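Glycoside transferase (Listeria monocytogenes, PDB 6R2M) is probably an extracellular glycoside hydrolase acting on exopolysaccharide, with a transferase activity also possible. Local coordinates at residues 156-161 and 178-183. Sequence-based numbering, arbitrary orientation.
Sequences DTLHLS and YLPIQT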
loop_
_atom_site.group_PDB
_atom_site.type_symbol
_atom_site.label_atom_id
_atom_site.label_comp_id
_atom_site.label_asym_id
_atom_site.label_seq_id
_atom_site.Cartn_x
_atom_site.Cartn_y
_atom_site.Cartn_z
ATOM N N ASP A 156 15.484 -7.500 11.215
ATOM C CA ASP A 156 15.130 -7.856 12.582
ATOM C C ASP A 156 13.951 -7.040 13.097
ATOM O O ASP A 156 13.688 -7.031 14.302
ATOM C CB ASP A 156 16.331 -7.711 13.519
ATOM C CG ASP A 156 16.980 -6.346 13.447
ATOM O OD1 ASP A 156 16.321 -5.367 13.026
ATOM O OD2 ASP A 156 18.167 -6.244 13.828
ATOM N N THR A 157 13.234 -6.355 12.207
ATOM C CA THR A 157 12.044 -5.611 12.578
ATOM C C THR A 157 10.879 -6.078 11.723
ATOM O O THR A 157 11.063 -6.496 10.575
ATOM C CB THR A 157 12.204 -4.085 12.379
ATOM O OG1 THR A 157 12.554 -3.801 11.017
ATOM C CG2 THR A 157 13.286 -3.538 13.273
ATOM N N LEU A 158 9.673 -5.966 12.280
ATOM C CA LEU A 158 8.452 -5.966 11.482
ATOM C C LEU A 158 7.713 -4.665 11.750
ATOM O O LEU A 158 7.278 -4.418 12.875
ATOM C CB LEU A 158 7.547 -7.152 11.809
ATOM C CG LEU A 158 6.167 -7.109 11.150
ATOM C CD1 LEU A 158 6.290 -7.201 9.622
ATOM C CD2 LEU A 158 5.240 -8.208 11.690
ATOM N N HIS A 159 7.576 -3.841 10.720
ATOM C CA HIS A 159 6.678 -2.704 10.788
ATOM C C HIS A 159 5.272 -3.177 10.446
ATOM O O HIS A 159 5.044 -3.738 9.365
ATOM C CB HIS A 159 7.151 -1.607 9.846
ATOM C CG HIS A 159 8.354 -0.880 10.361
ATOM N ND1 HIS A 159 9.603 -1.462 10.413
ATOM C CD2 HIS A 159 8.495 0.364 10.880
ATOM C CE1 HIS A 159 10.464 -0.602 10.929
ATOM N NE2 HIS A 159 9.819 0.515 11.219
ATOM N N LEU A 160 4.326 -2.959 11.368
ATOM C CA LEU A 160 2.981 -3.482 11.165
ATOM C C LEU A 160 2.298 -2.855 9.956
ATOM O O LEU A 160 1.368 -3.453 9.397
ATOM C CB LEU A 160 2.148 -3.257 12.420
ATOM C CG LEU A 160 2.678 -4.010 13.638
ATOM C CD1 LEU A 160 1.847 -3.685 14.859
ATOM C CD2 LEU A 160 2.671 -5.503 13.358
ATOM N N SER A 161 2.730 -1.662 9.545
ATOM C CA SER A 161 2.165 -1.036 8.356
ATOM C C SER A 161 2.523 -1.775 7.073
ATOM O O SER A 161 1.972 -1.448 6.020
ATOM C CB SER A 161 2.624 0.421 8.265
ATOM O OG SER A 161 4.022 0.498 7.996
ATOM N N TYR A 178 0.469 -14.023 12.573
ATOM C CA TYR A 178 -0.518 -12.985 12.810
ATOM C C TYR A 178 -0.520 -12.502 14.251
ATOM O O TYR A 178 -1.241 -11.544 14.567
ATOM C CB TYR A 178 -1.908 -13.493 12.423
ATOM C CG TYR A 178 -2.003 -13.893 10.962
ATOM C CD1 TYR A 178 -2.399 -12.981 9.998
ATOM C CD2 TYR A 178 -1.678 -15.180 10.549
ATOM C CE1 TYR A 178 -2.489 -13.343 8.666
ATOM C CE2 TYR A 178 -1.753 -15.552 9.215
ATOM C CZ TYR A 178 -2.157 -14.621 8.280
ATOM O OH TYR A 178 -2.259 -14.960 6.951
ATOM N N LEU A 179 0.283 -13.116 15.119
ATOM C CA LEU A 179 0.313 -12.683 16.513
ATOM C C LEU A 179 0.617 -11.199 16.669
ATOM O O LEU A 179 -0.013 -10.568 17.534
ATOM C CB LEU A 179 1.319 -13.522 17.317
ATOM C CG LEU A 179 1.223 -13.362 18.839
ATOM C CD1 LEU A 179 0.089 -14.219 19.364
ATOM C CD2 LEU A 179 2.523 -13.732 19.542
ATOM N N PRO A 180 1.531 -10.583 15.899
ATOM C CA PRO A 180 1.757 -9.139 16.090
ATOM C C PRO A 180 0.499 -8.311 15.902
ATOM O O PRO A 180 0.170 -7.496 16.772
ATOM C CB PRO A 180 2.840 -8.814 15.049
ATOM C CG PRO A 180 3.625 -10.100 14.955
ATOM C CD PRO A 180 2.590 -11.188 15.068
ATOM N N ILE A 181 -0.235 -8.508 14.802
ATOM C CA ILE A 181 -1.415 -7.675 14.578
ATOM C C ILE A 181 -2.593 -8.102 15.451
ATOM O O ILE A 181 -3.505 -7.300 15.696
ATOM C CB ILE A 181 -1.769 -7.672 13.075
ATOM C CG1 ILE A 181 -2.712 -6.517 12.714
ATOM C CG2 ILE A 181 -2.355 -9.010 12.642
ATOM C CD1 ILE A 181 -2.101 -5.127 12.890
ATOM N N GLN A 182 -2.589 -9.332 15.957
ATOM C CA GLN A 182 -3.630 -9.749 16.891
ATOM C C GLN A 182 -3.453 -9.145 18.273
ATOM O O GLN A 182 -4.443 -9.043 19.010
ATOM C CB GLN A 182 -3.649 -11.269 17.030
ATOM C CG GLN A 182 -4.219 -11.986 15.828
ATOM C CD GLN A 182 -3.920 -13.482 15.850
ATOM O OE1 GLN A 182 -3.185 -13.961 16.708
ATOM N NE2 GLN A 182 -4.481 -14.216 14.896
ATOM N N THR A 183 -2.240 -8.746 18.640
ATOM C CA THR A 183 -1.946 -8.373 20.021
ATOM C C THR A 183 -1.483 -6.930 20.189
ATOM O O THR A 183 -1.278 -6.491 21.330
ATOM C CB THR A 183 -0.904 -9.330 20.616
ATOM O OG1 THR A 183 0.304 -9.319 19.837
ATOM C CG2 THR A 183 -1.448 -10.751 20.619
#
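Leu160 and Pro180 bury the largest areas here, and their meeting is purely apolar: CD2 of Leu160 lies 3.7 Å from CB of Pro180, the closest approach between 156-161 and 178-183. With CG anti to the carbonyl carbon (chi1 -63°), the leucine reaches out toward the short helix 179-183, the two side chains meeting at a slant. Leu158, two residues earlier in strand 158-159, also points toward the helix and adds a second branch. Its CD2 stands 4.1 Å from CG of Pro180, and the two side chains run roughly perpendicular. Pro180 thus takes two leucine methyls, one at CB, the other about equally near CG and CB. Ile181 adds a looser flank, its CD1 staying 4.6 Å from CD1 of Leu160; the backbones are nearest at this pair, CA to CA 7.0 Å. Beyond the pair, Leu160 touches Ile215 of helix 209-223 and Pro180 touches Phe194 of strand 193-195, a residue whose backbone is hydrogen-bonded to that of Leu158. The contact therefore joins the edge strand 158-159 and the 3-10 turn after it to the short helix. As no hydrogen bond crosses between the segments, their mutual hold rests on buried aliphatic packing.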